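PDB 3E48: putative nucleoside-diphosphate-sugar epimerase from Staphylococcus aureus subsp. aureus, which is of unknown function but probably binds a nicotinamide dinucleotide through its Rossmann-like domain, and may act on a nucleotide-linked sugar. Local coordinates for residues 70-75 with 102-107; 108-113 with 252-257; 135-140 with 192-197; 139-144 with 168-173. All coordinates share one frame; numbering follows the deposited sequence.

Contact 1. Residues 70-75 with 102-107; sequences VFIPSI and IFIGYY
The rings of Phe71 and Phe103 run alongside each other from one face of the sheet, their planes 25° apart and largely offset. Their centroids are 5.6 Å apart, and the closest touch is Phe71 CD2 to Phe103 CE1, 3.4 Å, oblique to both planes. The aromatic row continues outside the pair: Phe71 stacks with Tyr53, and Phe103 meets the ring of Tyr137. Both phenylalanines hold CG anti to the backbone N (chi1 -171° and -170°), and this matched chi1 sends both CG atoms off the same face of the sheet. Pro73 reaches the same group with its CG, 3.5 Å from Phe103 CZ.

Strands 68-71 and 100-106 are parallel neighbours in the central Rossmann sheet, linked by a beta-alpha-beta crossover whose helix 84-96 packs through Leu89 against both phenylalanines. The backbone bonds are Phe71 N to Ile102 O, 2.9 Å, and Ile104 N to Phe71 O, 3.1 Å. On the opposite side of the sheet, branched Val70 and Ile102 suit the extended backbone and meet with CG2 of the valine 4.1 Å from CD1 of the isoleucine. Proline has no N-H with which to carry the ladder further; instead Pro73 CD sits 3.0 Å from Ile104 O.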
# COMPACT_ATOMS: atom_id res chain seq x y z
N VAL B 70 -12.77 -3.03 -15.96
CA VAL B 70 -11.59 -2.18 -16.09
C VAL B 70 -11.96 -1.02 -15.17
O VAL B 70 -12.88 -0.26 -15.46
CB VAL B 70 -11.41 -1.69 -17.54
CG1 VAL B 70 -10.13 -0.87 -17.66
CG2 VAL B 70 -11.38 -2.88 -18.49
N PHE B 71 -11.24 -0.93 -14.05
CA PHE B 71 -11.50 0.06 -13.02
C PHE B 71 -10.57 1.26 -13.03
O PHE B 71 -9.35 1.11 -12.95
CB PHE B 71 -11.41 -0.61 -11.64
CG PHE B 71 -11.87 0.25 -10.50
CD1 PHE B 71 -13.23 0.39 -10.23
CD2 PHE B 71 -10.95 0.93 -9.71
CE1 PHE B 71 -13.67 1.19 -9.18
CE2 PHE B 71 -11.38 1.74 -8.65
CZ PHE B 71 -12.75 1.87 -8.38
N ILE B 72 -11.15 2.45 -13.12
CA ILE B 72 -10.39 3.69 -13.08
C ILE B 72 -10.70 4.35 -11.75
O ILE B 72 -11.84 4.75 -11.49
CB ILE B 72 -10.81 4.64 -14.22
CG1 ILE B 72 -10.52 3.97 -15.57
CG2 ILE B 72 -10.07 5.97 -14.10
CD1 ILE B 72 -10.96 4.79 -16.76
N PRO B 73 -9.70 4.46 -10.86
CA PRO B 73 -9.91 5.08 -9.55
C PRO B 73 -10.43 6.52 -9.65
O PRO B 73 -10.18 7.20 -10.65
CB PRO B 73 -8.53 5.03 -8.91
CG PRO B 73 -7.94 3.78 -9.48
CD PRO B 73 -8.36 3.87 -10.95
N SER B 74 -11.13 6.97 -8.62
CA SER B 74 -11.66 8.33 -8.57
C SER B 74 -10.54 9.26 -8.10
O SER B 74 -9.42 8.81 -7.88
CB SER B 74 -12.83 8.42 -7.59
OG SER B 74 -12.39 8.28 -6.25
N ILE B 75 -10.85 10.55 -7.95
CA ILE B 75 -9.86 11.51 -7.49
C ILE B 75 -10.10 11.92 -6.04
O ILE B 75 -9.49 12.86 -5.55
CB ILE B 75 -9.83 12.79 -8.37
CG1 ILE B 75 -11.25 13.26 -8.67
CG2 ILE B 75 -9.06 12.52 -9.65
CD1 ILE B 75 -11.96 13.92 -7.51
N ILE B 102 -9.16 -5.40 -14.32
CA ILE B 102 -7.98 -4.71 -14.83
C ILE B 102 -8.02 -3.40 -14.04
O ILE B 102 -8.93 -2.60 -14.20
CB ILE B 102 -8.09 -4.42 -16.34
CG1 ILE B 102 -8.16 -5.75 -17.11
CG2 ILE B 102 -6.89 -3.59 -16.81
CD1 ILE B 102 -8.36 -5.62 -18.62
N PHE B 103 -7.05 -3.22 -13.15
CA PHE B 103 -7.00 -2.03 -12.30
C PHE B 103 -5.98 -1.02 -12.79
O PHE B 103 -4.81 -1.35 -12.98
CB PHE B 103 -6.66 -2.45 -10.86
CG PHE B 103 -6.81 -1.35 -9.85
CD1 PHE B 103 -7.96 -1.24 -9.08
CD2 PHE B 103 -5.80 -0.41 -9.67
CE1 PHE B 103 -8.11 -0.22 -8.13
CE2 PHE B 103 -5.93 0.62 -8.72
CZ PHE B 103 -7.09 0.71 -7.96
N ILE B 104 -6.42 0.21 -13.01
CA ILE B 104 -5.54 1.27 -13.49
C ILE B 104 -5.00 2.09 -12.31
O ILE B 104 -5.67 3.01 -11.83
CB ILE B 104 -6.28 2.23 -14.44
CG1 ILE B 104 -6.95 1.43 -15.57
CG2 ILE B 104 -5.31 3.26 -15.00
CD1 ILE B 104 -5.99 0.63 -16.42
N GLY B 105 -3.79 1.77 -11.87
CA GLY B 105 -3.19 2.48 -10.75
C GLY B 105 -2.10 3.46 -11.14
O GLY B 105 -1.58 3.41 -12.25
N TYR B 106 -1.74 4.33 -10.20
CA TYR B 106 -0.70 5.34 -10.42
C TYR B 106 0.65 4.81 -9.94
O TYR B 106 0.71 4.09 -8.94
CB TYR B 106 -1.09 6.62 -9.67
CG TYR B 106 -0.25 7.83 -10.00
CD1 TYR B 106 0.03 8.17 -11.32
CD2 TYR B 106 0.23 8.66 -8.98
CE1 TYR B 106 0.75 9.31 -11.63
CE2 TYR B 106 0.96 9.81 -9.29
CZ TYR B 106 1.22 10.13 -10.61
OH TYR B 106 1.93 11.26 -10.92
N TYR B 107 1.73 5.18 -10.62
CA TYR B 107 3.06 4.69 -10.26
C TYR B 107 3.71 5.23 -8.98
O TYR B 107 4.76 4.74 -8.58
CB TYR B 107 4.04 4.86 -11.44
CG TYR B 107 4.53 6.27 -11.75
CD1 TYR B 107 5.72 6.45 -12.46
CD2 TYR B 107 3.81 7.41 -11.39
CE1 TYR B 107 6.18 7.72 -12.81
CE2 TYR B 107 4.27 8.69 -11.74
CZ TYR B 107 5.45 8.84 -12.45
OH TYR B 107 5.90 10.10 -12.78

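Contact 2. Residues 108-113 with 252-257; sequences ADQHNN and RGLLDQ
Leu254 packs against Gln110, Asn112 and Asn113, which belong to a type I beta turn running from Gln110 to Asn113. Leu254 comes straight after the Schellman motif that ends helix 239-251, in which Gly253 has the positive phi that favours glycine. Leucine suits the place because its forked end can touch several partners: CD1 lies 3.7 Å from Asn113 CA, while CD2 lies 4.0 Å from Asn112 OD1. Its CB rests 3.8 Å from Asn113 ND2.

The side chains of Gln110 and Leu254 run antiparallel past one another. A bend at chi2 (101°) places CD so that the amide can use both ends. NE2 gives a nearly straight bond of 2.9 Å (174° at the hydrogen) to a lone pair of Leu254 O, which lies in the amide plane of Gln110. OE1 accepts from Asn113 ND2 at 2.8 Å, a bond that braces the turn and fixes which way the amide is flipped. Leu254 O is gripped twice, since Gln257 NE2 also donates to it; Gln257 OE1 in turn binds Arg139.

This loop also faces the second subunit, whose Arg126 NE and Ser125 OG donate to Asp109 O and His111 O. Asn112 meets the helix end through solvent: one water donates to Asn112 O and accepts from Arg252 NH1, each at 2.8 Å.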
# COMPACT_ATOMS: atom_id res chain seq x y z
N ALA B 108 3.09 6.21 -8.34
CA ALA B 108 3.64 6.77 -7.09
C ALA B 108 3.07 5.93 -5.96
O ALA B 108 2.23 6.40 -5.18
CB ALA B 108 3.22 8.23 -6.95
N ASP B 109 3.53 4.69 -5.87
CA ASP B 109 3.00 3.76 -4.89
C ASP B 109 4.00 2.92 -4.08
O ASP B 109 3.61 1.91 -3.49
CB ASP B 109 2.03 2.81 -5.60
CG ASP B 109 2.72 1.93 -6.64
OD1 ASP B 109 3.95 2.06 -6.84
OD2 ASP B 109 2.02 1.10 -7.27
N GLN B 110 5.27 3.32 -4.04
CA GLN B 110 6.26 2.56 -3.28
C GLN B 110 6.00 2.69 -1.78
O GLN B 110 5.33 3.62 -1.34
CB GLN B 110 7.68 3.02 -3.61
CG GLN B 110 8.03 2.90 -5.09
CD GLN B 110 7.94 4.23 -5.82
OE1 GLN B 110 7.01 5.01 -5.59
NE2 GLN B 110 8.90 4.49 -6.71
N HIS B 111 6.55 1.76 -1.00
CA HIS B 111 6.35 1.78 0.44
C HIS B 111 6.80 3.08 1.10
O HIS B 111 6.29 3.45 2.16
CB HIS B 111 7.08 0.61 1.10
CG HIS B 111 8.57 0.71 1.04
ND1 HIS B 111 9.31 0.29 -0.05
CD2 HIS B 111 9.47 1.21 1.92
CE1 HIS B 111 10.59 0.52 0.17
NE2 HIS B 111 10.71 1.08 1.36
N ASN B 112 7.75 3.76 0.47
CA ASN B 112 8.27 5.02 1.01
C ASN B 112 7.96 6.22 0.12
O ASN B 112 8.67 7.23 0.16
CB ASN B 112 9.79 4.91 1.23
CG ASN B 112 10.56 4.71 -0.07
OD1 ASN B 112 10.02 4.23 -1.06
ND2 ASN B 112 11.84 5.06 -0.05
N ASN B 113 6.89 6.14 -0.66
CA ASN B 113 6.53 7.25 -1.52
C ASN B 113 5.66 8.22 -0.72
O ASN B 113 4.61 7.85 -0.20
CB ASN B 113 5.77 6.76 -2.76
CG ASN B 113 5.63 7.83 -3.81
OD1 ASN B 113 5.06 8.88 -3.56
ND2 ASN B 113 6.16 7.57 -5.01
N ARG B 252 12.71 12.95 -4.68
CA ARG B 252 13.37 11.80 -4.09
C ARG B 252 13.74 10.73 -5.12
O ARG B 252 14.25 9.67 -4.77
CB ARG B 252 12.48 11.18 -3.01
CG ARG B 252 12.16 12.13 -1.88
CD ARG B 252 11.41 11.42 -0.78
NE ARG B 252 11.08 12.31 0.32
CZ ARG B 252 10.42 11.93 1.41
NH1 ARG B 252 10.02 10.68 1.54
NH2 ARG B 252 10.15 12.82 2.36
N GLY B 253 13.48 11.03 -6.39
CA GLY B 253 13.80 10.10 -7.45
C GLY B 253 12.88 8.90 -7.56
O GLY B 253 13.21 7.92 -8.23
N LEU B 254 11.71 8.98 -6.93
CA LEU B 254 10.76 7.88 -6.95
C LEU B 254 9.82 7.87 -8.16
O LEU B 254 9.02 6.95 -8.32
CB LEU B 254 9.92 7.89 -5.67
CG LEU B 254 10.68 7.71 -4.35
CD1 LEU B 254 9.77 8.01 -3.17
CD2 LEU B 254 11.23 6.29 -4.28
N LEU B 255 9.92 8.90 -9.00
CA LEU B 255 9.06 8.98 -10.18
C LEU B 255 9.81 8.73 -11.49
O LEU B 255 9.24 8.88 -12.58
CB LEU B 255 8.36 10.35 -10.23
CG LEU B 255 7.54 10.72 -8.99
CD1 LEU B 255 6.75 12.00 -9.24
CD2 LEU B 255 6.59 9.57 -8.66
N ASP B 256 11.08 8.36 -11.40
CA ASP B 256 11.87 8.07 -12.59
C ASP B 256 11.77 6.57 -12.81
O ASP B 256 12.72 5.82 -12.58
CB ASP B 256 13.33 8.50 -12.40
CG ASP B 256 14.19 8.25 -13.63
OD1 ASP B 256 13.65 8.02 -14.73
OD2 ASP B 256 15.44 8.29 -13.49
N GLN B 257 10.59 6.14 -13.24
CA GLN B 257 10.30 4.73 -13.48
C GLN B 257 10.01 4.47 -14.94
O GLN B 257 9.19 5.15 -15.55
CB GLN B 257 9.08 4.30 -12.67
CG GLN B 257 9.19 4.55 -11.18
CD GLN B 257 7.92 4.13 -10.48
OE1 GLN B 257 7.44 3.01 -10.66
NE2 GLN B 257 7.36 5.03 -9.68
O HOH W 1 11.20 8.40 0.50

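Contact 3. Residues 135-140 with 192-197; sequences YTYVRM and GKRYLL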
# COMPACT_ATOMS: atom_id res chain seq x y z
N TYR B 135 -6.60 -10.81 -11.73
CA TYR B 135 -6.49 -9.39 -12.03
C TYR B 135 -5.20 -9.02 -12.75
O TYR B 135 -4.22 -9.76 -12.73
CB TYR B 135 -6.64 -8.55 -10.75
CG TYR B 135 -5.47 -8.66 -9.78
CD1 TYR B 135 -5.30 -9.79 -8.98
CD2 TYR B 135 -4.52 -7.64 -9.70
CE1 TYR B 135 -4.21 -9.90 -8.12
CE2 TYR B 135 -3.43 -7.74 -8.84
CZ TYR B 135 -3.28 -8.87 -8.06
OH TYR B 135 -2.19 -8.97 -7.23
N THR B 136 -5.23 -7.85 -13.38
CA THR B 136 -4.10 -7.30 -14.11
C THR B 136 -3.93 -5.91 -13.53
O THR B 136 -4.85 -5.10 -13.59
CB THR B 136 -4.43 -7.21 -15.62
OG1 THR B 136 -4.76 -8.51 -16.12
CG2 THR B 136 -3.24 -6.67 -16.40
N TYR B 137 -2.77 -5.65 -12.95
CA TYR B 137 -2.51 -4.35 -12.34
C TYR B 137 -1.66 -3.50 -13.29
O TYR B 137 -0.51 -3.83 -13.57
CB TYR B 137 -1.83 -4.54 -10.99
CG TYR B 137 -1.96 -3.35 -10.07
CD1 TYR B 137 -1.05 -2.30 -10.12
CD2 TYR B 137 -3.04 -3.24 -9.19
CE1 TYR B 137 -1.21 -1.16 -9.33
CE2 TYR B 137 -3.22 -2.11 -8.39
CZ TYR B 137 -2.30 -1.08 -8.47
OH TYR B 137 -2.46 0.05 -7.70
N VAL B 138 -2.26 -2.42 -13.78
CA VAL B 138 -1.59 -1.53 -14.72
C VAL B 138 -1.20 -0.23 -14.04
O VAL B 138 -2.07 0.53 -13.63
CB VAL B 138 -2.52 -1.21 -15.91
CG1 VAL B 138 -1.80 -0.33 -16.92
CG2 VAL B 138 -3.00 -2.50 -16.55
N ARG B 139 0.09 0.03 -13.92
CA ARG B 139 0.53 1.27 -13.28
C ARG B 139 0.87 2.28 -14.37
O ARG B 139 1.50 1.94 -15.37
CB ARG B 139 1.74 0.99 -12.38
CG ARG B 139 1.36 0.12 -11.18
CD ARG B 139 2.57 -0.49 -10.46
NE ARG B 139 3.39 0.51 -9.79
CZ ARG B 139 4.59 0.90 -10.20
NH1 ARG B 139 5.12 0.36 -11.30
NH2 ARG B 139 5.27 1.81 -9.52
N MSE B 140 0.43 3.52 -14.19
CA MSE B 140 0.71 4.55 -15.18
C MSE B 140 1.62 5.65 -14.65
O MSE B 140 1.62 5.94 -13.44
CB MSE B 140 -0.60 5.16 -15.69
CG MSE B 140 -1.37 5.95 -14.65
SE MSE B 140 -3.15 6.48 -15.25
CE MSE B 140 -4.09 6.18 -13.60
N GLY B 192 -3.30 -10.93 -16.06
CA GLY B 192 -2.67 -11.57 -14.92
C GLY B 192 -1.26 -11.12 -14.61
O GLY B 192 -0.59 -11.69 -13.75
N LYS B 193 -0.79 -10.11 -15.32
CA LYS B 193 0.55 -9.61 -15.11
C LYS B 193 0.51 -8.16 -14.61
O LYS B 193 -0.53 -7.50 -14.67
CB LYS B 193 1.35 -9.70 -16.41
CG LYS B 193 2.85 -9.61 -16.20
CD LYS B 193 3.36 -10.81 -15.42
CE LYS B 193 4.55 -10.42 -14.56
NZ LYS B 193 4.14 -9.44 -13.52
N ARG B 194 1.64 -7.69 -14.10
CA ARG B 194 1.76 -6.33 -13.59
C ARG B 194 2.47 -5.52 -14.67
O ARG B 194 3.52 -5.92 -15.15
CB ARG B 194 2.57 -6.33 -12.29
CG ARG B 194 2.43 -5.07 -11.45
CD ARG B 194 3.20 -5.22 -10.14
NE ARG B 194 3.01 -4.09 -9.23
CZ ARG B 194 1.93 -3.89 -8.48
NH1 ARG B 194 1.86 -2.83 -7.69
NH2 ARG B 194 0.93 -4.76 -8.50
N TYR B 195 1.90 -4.38 -15.04
CA TYR B 195 2.48 -3.53 -16.07
C TYR B 195 2.74 -2.10 -15.62
O TYR B 195 2.09 -1.59 -14.70
CB TYR B 195 1.54 -3.47 -17.29
CG TYR B 195 1.34 -4.79 -17.99
CD1 TYR B 195 2.33 -5.32 -18.81
CD2 TYR B 195 0.16 -5.52 -17.83
CE1 TYR B 195 2.16 -6.55 -19.45
CE2 TYR B 195 -0.02 -6.75 -18.45
CZ TYR B 195 0.99 -7.25 -19.27
OH TYR B 195 0.84 -8.48 -19.88
N LEU B 196 3.69 -1.46 -16.28
CA LEU B 196 4.00 -0.06 -16.03
C LEU B 196 3.98 0.60 -17.40
O LEU B 196 4.74 0.22 -18.28
CB LEU B 196 5.39 0.12 -15.41
CG LEU B 196 5.88 1.57 -15.37
CD1 LEU B 196 4.96 2.46 -14.53
CD2 LEU B 196 7.30 1.58 -14.80
N LEU B 197 3.08 1.55 -17.59
CA LEU B 197 3.01 2.26 -18.86
C LEU B 197 3.76 3.57 -18.66
O LEU B 197 3.26 4.51 -18.03
CB LEU B 197 1.54 2.52 -19.24
CG LEU B 197 0.72 1.24 -19.47
CD1 LEU B 197 -0.71 1.60 -19.87
CD2 LEU B 197 1.37 0.40 -20.56
O HOH W 2 -1.99 -11.37 -10.92
O HOH W 3 4.48 -2.11 -12.67
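Tyr137 and Arg194 both set CG anti to the backbone N (chi1 -159° and -163°); from there the arginine runs extended to NE, and the turn about NE-CZ lays the guanidinium flat on the tyrosine ring. The planes are 8° apart and the centres 4.5 Å, an offset stack of guanidinium on ring, with Tyr137 CD1 under one face. Arg194 NH2 is also bonded to Ser125. Arg139, bent at chi3, crosses obliquely, its CD 3.7 Å from Arg194 NH1. The two like charges are close, NE of Arg139 being 4.2 Å from that same NH1; the salt bridge of Arg139 to Asp109 probably offsets the repulsion, and Gln257 OE1 accepts from Arg139 NH2. On the other side of the sheet, Val138 CG1 packs 3.7 Å from Leu197 CD1; Val138 also touches Ile184 of helix 174-186. Tyr195 presents its ring edge to Thr136 CG2. Beneath these groups run three strong backbone bonds: Tyr195 N to Tyr137 O at 2.9 Å, Arg139 N to Tyr195 O at 2.7 Å, and Leu197 N to Arg139 O at 2.8 Å. Such a ladder is that of neighbouring parallel strands, here 134-143 and 194-203 of the Rossmann-like sheet.

Contact 4. Residues 139-144 with 168-173; sequences RMAMYM and RINYIT
Met142 and Tyr143 pair with Tyr171 and Ile172 in two parallel bridges, although the line from CA 141 to CA 144 is 66° from that of CA 169 to CA 173. This joins the far end of strand 134-143 to strand 168-172 in the Rossmann-like sheet. Met142 N donates to Asn170 O at 3.1 Å, and Ile172 N to Met142 O at 2.9 Å. The third bond, Met144 N to Ile172 O, comes from above the carbonyl plane, as the chain turns away.

Met142, a selenomethionine in this crystal, lies alongside Tyr171. CG anti to the backbone N (chi1 -168°) starts the chain in the direction of the ring, and the selenium reaches an oblique Met-aromatic position 4.3 Å from the ring centroid, 43° off the normal. A bend at chi3 then puts CE 3.8 Å from Ile169 CG2; the long flexible side chain of methionine, here with selenium in place of sulfur, can follow both a ring and a branched side chain. Tyr143 O lies in plane at the edge of the Tyr171 ring, 3.6 Å from CD1. Small Ala141 lets Asn170 come close, CB to OD1 3.2 Å, while that oxygen accepts from Gly199 N.

Thr173, the N-cap of helix 174-186, accepts at its OG1 from Asp176 N. Met144 CG packs on Tyr171 CB; Met144 SE lies 3.6 Å from Thr173 CG2, and the terminal CE 3.6 Å from Tyr171 O.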
# COMPACT_ATOMS: atom_id res chain seq x y z
N ARG B 139 0.09 0.03 -13.92
CA ARG B 139 0.53 1.27 -13.28
C ARG B 139 0.87 2.28 -14.37
O ARG B 139 1.50 1.94 -15.37
CB ARG B 139 1.74 0.99 -12.38
CG ARG B 139 1.36 0.12 -11.18
CD ARG B 139 2.57 -0.49 -10.46
NE ARG B 139 3.39 0.51 -9.79
CZ ARG B 139 4.59 0.90 -10.20
NH1 ARG B 139 5.12 0.36 -11.30
NH2 ARG B 139 5.27 1.81 -9.52
N MSE B 140 0.43 3.52 -14.19
CA MSE B 140 0.71 4.55 -15.18
C MSE B 140 1.62 5.65 -14.65
O MSE B 140 1.62 5.94 -13.44
CB MSE B 140 -0.60 5.16 -15.69
CG MSE B 140 -1.37 5.95 -14.65
SE MSE B 140 -3.15 6.48 -15.25
CE MSE B 140 -4.09 6.18 -13.60
N ALA B 141 2.39 6.26 -15.55
CA ALA B 141 3.29 7.36 -15.19
C ALA B 141 2.45 8.64 -15.14
O ALA B 141 1.23 8.58 -15.26
CB ALA B 141 4.41 7.48 -16.22
N MSE B 142 3.10 9.79 -14.97
CA MSE B 142 2.40 11.07 -14.87
C MSE B 142 1.86 11.63 -16.19
O MSE B 142 2.57 11.70 -17.18
CB MSE B 142 3.32 12.11 -14.21
CG MSE B 142 2.62 13.40 -13.79
SE MSE B 142 3.81 14.70 -12.97
CE MSE B 142 4.25 13.74 -11.34
N TYR B 143 0.59 12.06 -16.19
CA TYR B 143 -0.01 12.61 -17.41
C TYR B 143 0.72 13.83 -17.96
O TYR B 143 1.07 14.75 -17.21
CB TYR B 143 -1.46 13.05 -17.17
CG TYR B 143 -2.41 11.99 -16.68
CD1 TYR B 143 -2.53 10.77 -17.34
CD2 TYR B 143 -3.24 12.24 -15.58
CE1 TYR B 143 -3.46 9.82 -16.92
CE2 TYR B 143 -4.17 11.30 -15.16
CZ TYR B 143 -4.28 10.10 -15.84
OH TYR B 143 -5.21 9.18 -15.43
N MSE B 144 0.93 13.86 -19.27
CA MSE B 144 1.57 15.01 -19.91
C MSE B 144 0.51 16.07 -20.17
O MSE B 144 0.78 17.27 -20.14
CB MSE B 144 2.15 14.64 -21.28
CG MSE B 144 3.49 13.97 -21.28
SE MSE B 144 4.01 13.53 -23.09
CE MSE B 144 5.55 12.45 -22.65
N ARG B 168 14.08 13.33 -11.69
CA ARG B 168 13.57 13.08 -13.04
C ARG B 168 12.20 12.43 -12.88
O ARG B 168 12.04 11.48 -12.12
CB ARG B 168 14.52 12.15 -13.80
CG ARG B 168 15.92 12.71 -13.99
CD ARG B 168 16.86 11.67 -14.56
NE ARG B 168 16.44 11.22 -15.89
CZ ARG B 168 16.46 12.00 -16.97
NH1 ARG B 168 16.87 13.25 -16.89
NH2 ARG B 168 16.06 11.51 -18.14
N ILE B 169 11.21 12.96 -13.60
CA ILE B 169 9.85 12.43 -13.52
C ILE B 169 9.43 11.83 -14.85
O ILE B 169 9.59 12.46 -15.90
CB ILE B 169 8.84 13.54 -13.14
CG1 ILE B 169 9.09 14.03 -11.71
CG2 ILE B 169 7.41 13.01 -13.24
CD1 ILE B 169 8.34 15.28 -11.33
N ASN B 170 8.89 10.62 -14.82
CA ASN B 170 8.46 10.01 -16.06
C ASN B 170 7.03 10.45 -16.39
O ASN B 170 6.13 10.40 -15.54
CB ASN B 170 8.55 8.49 -15.98
CG ASN B 170 8.37 7.84 -17.33
OD1 ASN B 170 7.25 7.62 -17.77
ND2 ASN B 170 9.48 7.55 -18.01
N TYR B 171 6.87 10.89 -17.63
CA TYR B 171 5.60 11.39 -18.16
C TYR B 171 5.10 10.57 -19.33
O TYR B 171 5.89 9.99 -20.08
CB TYR B 171 5.78 12.82 -18.67
CG TYR B 171 5.84 13.89 -17.62
CD1 TYR B 171 4.68 14.54 -17.20
CD2 TYR B 171 7.06 14.31 -17.09
CE1 TYR B 171 4.72 15.58 -16.29
CE2 TYR B 171 7.12 15.35 -16.16
CZ TYR B 171 5.94 15.98 -15.77
OH TYR B 171 5.99 17.01 -14.86
N ILE B 172 3.78 10.57 -19.52
CA ILE B 172 3.15 9.85 -20.63
C ILE B 172 1.77 10.48 -20.90
O ILE B 172 1.12 10.98 -19.99
CB ILE B 172 3.02 8.34 -20.29
CG1 ILE B 172 2.44 7.57 -21.48
CG2 ILE B 172 2.15 8.15 -19.05
CD1 ILE B 172 2.46 6.06 -21.30
N THR B 173 1.34 10.48 -22.16
CA THR B 173 0.04 11.06 -22.51
C THR B 173 -1.09 10.13 -22.12
O THR B 173 -0.90 8.92 -21.96
CB THR B 173 -0.11 11.33 -24.03
OG1 THR B 173 -0.10 10.08 -24.73
CG2 THR B 173 1.01 12.21 -24.54

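Contacts 1, 3 and 4 belong to one sheet: strand 100-106 lies between 68-71 and 134-143, and 134-143 pairs in turn with 194-203 and, farther along, with 168-172, which also pairs antiparallel with 194-203. The centres of contacts 1 and 3 are about 10 Å apart, those of 3 and 4 about 15 Å, and the last two share Arg139 and Met140. Along the chain contact 1 closes first; contact 2 then opens and spans both others before residues 252-257 return. Contact 2, centred about 12 Å from contact 4, joins loops beside the sheet, and Leu255 O accepts from Asn170 N. The later part of the chain is thereby fastened to the Rossmann-like core.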